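Local coordinates for xylanase and alpha-amylase inhibitor protein (Scadoxus multiflorus, PDB 3MU7) that inhibits xylanase and alpha-amylase and is built on the TIM-barrel scaffold of glycosyl hydrolase family 18, at residues A[206-210]-A[211-215]; A[90-93]-A[94-98]. All coordinates share one frame; numbering follows the deposited sequence.

Interaction 1: residues A[206-210]-A[211-215]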
loop_
_atom_site.group_PDB
_atom_site.type_symbol
_atom_site.label_atom_id
_atom_site.label_comp_id
_atom_site.label_asym_id
_atom_site.label_seq_id
_atom_site.Cartn_x
_atom_site.Cartn_y
_atom_site.Cartn_z
ATOM N N MET A 206 12.839 3.159 14.232
ATOM C CA MET A 206 13.864 4.141 14.580
ATOM C C MET A 206 14.343 4.952 13.377
ATOM O O MET A 206 14.522 6.167 13.474
ATOM C CB MET A 206 15.064 3.465 15.238
ATOM C CG MET A 206 16.042 4.440 15.877
ATOM S SD MET A 206 17.565 3.639 16.397
ATOM C CE MET A 206 18.691 4.176 15.121
ATOM N N LYS A 207 14.560 4.284 12.250
ATOM C CA LYS A 207 15.297 4.894 11.146
ATOM C C LYS A 207 14.472 5.390 9.965
ATOM O O LYS A 207 14.926 6.260 9.227
ATOM C CB LYS A 207 16.374 3.937 10.637
ATOM C CG LYS A 207 17.371 3.510 11.696
ATOM C CD LYS A 207 18.508 2.711 11.082
ATOM C CE LYS A 207 19.581 2.378 12.109
ATOM N NZ LYS A 207 20.371 3.575 12.497
ATOM N N ALA A 208 13.280 4.836 9.754
ATOM C CA ALA A 208 12.504 5.213 8.571
ATOM C C ALA A 208 12.025 6.648 8.700
ATOM O O ALA A 208 11.396 7.014 9.692
ATOM C CB ALA A 208 11.339 4.276 8.384
ATOM N N ARG A 209 12.325 7.461 7.690
ATOM C CA ARG A 209 11.994 8.881 7.743
ATOM C C ARG A 209 10.570 9.110 7.261
ATOM O O ARG A 209 10.314 9.610 6.160
ATOM C CB ARG A 209 13.017 9.703 6.963
ATOM C CG ARG A 209 14.429 9.579 7.525
ATOM C CD ARG A 209 15.358 10.584 6.883
ATOM N NE ARG A 209 15.131 11.924 7.413
ATOM C CZ ARG A 209 15.257 13.055 6.721
ATOM N NH1 ARG A 209 15.599 13.049 5.433
ATOM N NH2 ARG A 209 15.027 14.209 7.330
ATOM N N THR A 210 9.632 8.710 8.103
ATOM C CA THR A 210 8.210 8.850 7.836
ATOM C C THR A 210 7.498 9.041 9.171
ATOM O O THR A 210 7.982 8.569 10.209
ATOM C CB THR A 210 7.650 7.610 7.083
ATOM O OG1 THR A 210 6.271 7.818 6.775
ATOM C CG2 THR A 210 7.761 6.343 7.917
ATOM N N ASP A 211 6.349 9.707 9.141
ATOM C CA ASP A 211 5.573 9.922 10.357
ATOM C C ASP A 211 4.913 8.645 10.874
ATOM O O ASP A 211 4.648 8.532 12.069
ATOM C CB ASP A 211 4.502 10.994 10.143
ATOM C CG ASP A 211 5.079 12.394 9.980
ATOM O OD1 ASP A 211 6.224 12.646 10.408
ATOM O OD2 ASP A 211 4.357 13.247 9.416
ATOM N N LYS A 212 4.625 7.695 9.990
ATOM C CA LYS A 212 3.873 6.495 10.360
ATOM C C LYS A 212 4.458 5.246 9.701
ATOM O O LYS A 212 4.534 5.166 8.509
ATOM C CB LYS A 212 2.419 6.648 9.927
ATOM C CG LYS A 212 1.616 7.760 10.684
ATOM C CD LYS A 212 1.595 7.558 12.211
ATOM C CE LYS A 212 1.317 8.876 13.004
ATOM N NZ LYS A 212 0.497 8.696 14.181
ATOM N N VAL A 213 4.820 4.293 10.534
ATOM C CA VAL A 213 5.257 2.987 10.070
ATOM C C VAL A 213 4.206 1.964 10.495
ATOM O O VAL A 213 3.870 1.839 11.683
ATOM C CB VAL A 213 6.657 2.599 10.619
ATOM C CG1 VAL A 213 7.112 1.265 10.029
ATOM C CG2 VAL A 213 7.694 3.686 10.332
ATOM N N PHE A 214 3.676 1.253 9.509
ATOM C CA PHE A 214 2.719 0.183 9.729
ATOM C C PHE A 214 3.427 -1.160 9.558
ATOM O O PHE A 214 4.317 -1.294 8.705
ATOM C CB PHE A 214 1.599 0.249 8.685
ATOM C CG PHE A 214 0.635 1.404 8.847
ATOM C CD1 PHE A 214 1.023 2.716 8.580
ATOM C CD2 PHE A 214 -0.691 1.159 9.194
ATOM C CE1 PHE A 214 0.110 3.761 8.696
ATOM C CE2 PHE A 214 -1.608 2.201 9.305
ATOM C CZ PHE A 214 -1.209 3.501 9.060
ATOM N N LEU A 215 3.013 -2.161 10.334
ATOM C CA LEU A 215 3.532 -3.517 10.158
ATOM C C LEU A 215 2.635 -4.295 9.215
ATOM O O LEU A 215 1.451 -4.476 9.494
ATOM C CB LEU A 215 3.654 -4.260 11.489
ATOM C CG LEU A 215 4.594 -3.662 12.533
ATOM C CD1 LEU A 215 3.813 -2.847 13.553
ATOM C CD2 LEU A 215 5.363 -4.775 13.217
#
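The first torsion of Thr-210 (chi1 -177°) carries OG1 to the far side from the backbone N and leaves the methyl CG2 between N and the carbonyl carbon, facing Val-213, whose CG2 lies beside the valine N because CG1 takes the anti place (chi1 -176°). The two methyls meet at 3.6 Å, Thr-210 CG2 to Val-213 CG2, as the side chains cross obliquely. This contact closes the turn from helix 195-207 into strand 213-218, the helix-to-strand link of a beta-alpha-beta unit that starts with strand 176-180 of the TIM barrel. The chain leaves helical geometry at Ala-208 and makes an inverse gamma turn centred on Arg-209, in which Thr-210 N donates a weak hydrogen bond to Ala-208 O at 2.9 Å. Ala-208 adds its CB to the apolar cluster, and Ile-177 of the neighbouring strand touches both Ala-208 and Thr-210. The threonine hydroxyl is held by the main chain just before strand 176-180, in a hydrogen bond between OG1 and Phe-174 O. Asp-211 and Lys-212 are exposed. Val-213 CG2 is the atom shared by both apolar contacts, 4.2 Å from Ala-208 CB.

Interaction 2: residues A[90-93]-A[94-98]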
loop_
_atom_site.group_PDB
_atom_site.type_symbol
_atom_site.label_atom_id
_atom_site.label_comp_id
_atom_site.label_asym_id
_atom_site.label_seq_id
_atom_site.Cartn_x
_atom_site.Cartn_y
_atom_site.Cartn_z
ATOM N N ASN A 90 8.644 11.642 -15.151
ATOM C CA ASN A 90 7.763 12.760 -15.497
ATOM C C ASN A 90 6.427 12.240 -16.026
ATOM O O ASN A 90 5.359 12.649 -15.585
ATOM C CB ASN A 90 8.463 13.626 -16.561
ATOM C CG ASN A 90 7.692 14.909 -16.944
ATOM O OD1 ASN A 90 7.053 15.572 -16.103
ATOM N ND2 ASN A 90 7.879 15.338 -18.203
ATOM N N ASP A 91 6.507 11.316 -16.979
ATOM C CA ASP A 91 5.325 10.778 -17.633
ATOM C C ASP A 91 4.391 10.101 -16.647
ATOM O O ASP A 91 3.182 10.327 -16.664
ATOM C CB ASP A 91 5.722 9.780 -18.721
ATOM C CG ASP A 91 6.452 10.429 -19.875
ATOM O OD1 ASP A 91 6.422 11.671 -19.986
ATOM O OD2 ASP A 91 7.065 9.677 -20.658
ATOM N N LEU A 92 4.951 9.258 -15.790
ATOM C CA LEU A 92 4.127 8.575 -14.816
ATOM C C LEU A 92 3.528 9.552 -13.803
ATOM O O LEU A 92 2.354 9.441 -13.463
ATOM C CB LEU A 92 4.902 7.455 -14.121
ATOM C CG LEU A 92 4.090 6.571 -13.162
ATOM C CD1 LEU A 92 2.882 5.936 -13.858
ATOM C CD2 LEU A 92 4.974 5.492 -12.548
ATOM N N ALA A 93 4.319 10.525 -13.341
ATOM C CA ALA A 93 3.811 11.521 -12.399
ATOM C C ALA A 93 2.617 12.283 -12.966
ATOM O O ALA A 93 1.591 12.426 -12.307
ATOM C CB ALA A 93 4.905 12.485 -11.982
ATOM N N VAL A 94 2.748 12.756 -14.202
ATOM C CA VAL A 94 1.676 13.520 -14.844
ATOM C C VAL A 94 0.447 12.643 -15.080
ATOM O O VAL A 94 -0.682 13.056 -14.813
ATOM C CB VAL A 94 2.167 14.178 -16.154
ATOM C CG1 VAL A 94 1.012 14.770 -16.961
ATOM C CG2 VAL A 94 3.198 15.257 -15.837
ATOM N N TYR A 95 0.676 11.424 -15.556
ATOM C CA TYR A 95 -0.418 10.481 -15.786
ATOM C C TYR A 95 -1.213 10.229 -14.504
ATOM O O TYR A 95 -2.444 10.287 -14.508
ATOM C CB TYR A 95 0.147 9.172 -16.338
ATOM C CG TYR A 95 -0.833 8.023 -16.385
ATOM C CD1 TYR A 95 -1.756 7.905 -17.431
ATOM C CD2 TYR A 95 -0.838 7.044 -15.389
ATOM C CE1 TYR A 95 -2.664 6.843 -17.470
ATOM C CE2 TYR A 95 -1.732 5.987 -15.434
ATOM C CZ TYR A 95 -2.636 5.897 -16.467
ATOM O OH TYR A 95 -3.512 4.840 -16.485
ATOM N N LEU A 96 -0.507 9.950 -13.407
ATOM C CA LEU A 96 -1.162 9.698 -12.130
ATOM C C LEU A 96 -1.917 10.918 -11.637
ATOM O O LEU A 96 -3.049 10.813 -11.167
ATOM C CB LEU A 96 -0.150 9.259 -11.080
ATOM C CG LEU A 96 0.506 7.900 -11.316
ATOM C CD1 LEU A 96 1.649 7.716 -10.319
ATOM C CD2 LEU A 96 -0.501 6.743 -11.232
ATOM N N HIS A 97 -1.289 12.073 -11.755
ATOM C CA HIS A 97 -1.896 13.313 -11.291
ATOM C C HIS A 97 -3.163 13.670 -12.037
ATOM O O HIS A 97 -4.178 13.929 -11.411
ATOM C CB HIS A 97 -0.871 14.441 -11.397
ATOM C CG HIS A 97 -1.257 15.669 -10.646
ATOM N ND1 HIS A 97 -1.124 16.908 -11.199
ATOM C CD2 HIS A 97 -1.689 15.854 -9.385
ATOM C CE1 HIS A 97 -1.497 17.804 -10.320
ATOM N NE2 HIS A 97 -1.886 17.200 -9.229
ATOM N N LYS A 98 -3.072 13.657 -13.347
ATOM C CA LYS A 98 -4.207 14.051 -14.177
ATOM C C LYS A 98 -5.365 13.068 -14.088
ATOM O O LYS A 98 -6.527 13.469 -14.093
ATOM C CB LYS A 98 -3.781 14.196 -15.638
ATOM C CG LYS A 98 -2.920 15.416 -15.919
ATOM C CD LYS A 98 -2.697 15.579 -17.413
ATOM C CE LYS A 98 -1.996 16.888 -17.738
ATOM N NZ LYS A 98 -1.894 17.112 -19.209
#
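The isobutyl groups of Leu-92 and Leu-96, one turn apart on helix 86-101, lie across one another, with Leu-92 CG 3.9 Å from Leu-96 CD1. Their first torsions differ: Leu-92 CG is anti to its backbone N (chi1 -174°), whereas Leu-96 CG lies beside its own N (chi1 -67°), and the two branches thereby converge. Leu-92 CD1 also reaches the ring of Tyr-95, 4.2 Å from its CD2. This is the tightly packed face of a helix on the outside of the TIM barrel. Leu-35 of strand 29-37 touches Leu-92, Tyr-95 and Leu-96, while Leu-72 and Ile-74 of strand 69-76 meet Leu-96. Ala-93 touches Leu-136 and Ile-139 of helix 133-144.

The other side is looser and more polar. Asn-90 and Val-94 run side by side in the same direction, and Asn-90 OD1 comes no nearer than 3.9 Å to Val-94 CG2. Asp-91 and Lys-98 are exposed. His-97 lies between these extremes, partly exposed, its ring stacked on that of Phe-143.

Beneath both faces runs a regular ladder of i to i+4 bonds. Val-94 N donates to Asn-90 O at 3.0 Å and 168°, and Leu-96 N to Leu-92 O at 2.9 Å, nearly as straight. Tyr-95 N and His-97 N likewise bond to Asp-91 O and Ala-93 O. Since the main-chain groups of this turn are paired within the helix, the buried face can present hydrocarbon to the barrel strands. The chemistry is thus that of an amphipathic helix: dispersion contacts join it to the barrel, and its amide and charged side chains lie on the side nearer solvent.

In the fold
Interaction 1 and interaction 2 belong to the same TIM barrel but to separate sectors of its wall: their centres are 26 Å apart and their nearest atoms about 18 Å, without touching. Helix 86-101 lies outside strands 29-37 and 69-76, whereas 206-215 delivers the chain into strand 213-218, paired in parallel with strands 176-180 and 248-254. One contact therefore lies within a helix and the other at a helix-to-strand connection. A bound di(hydroxyethyl)ether, probably from the crystallisation liquor, lies about 4 Å from the Tyr-95 side chain, and the side chain of Lys-212 is about 9 Å from a bound molecule of the same compound.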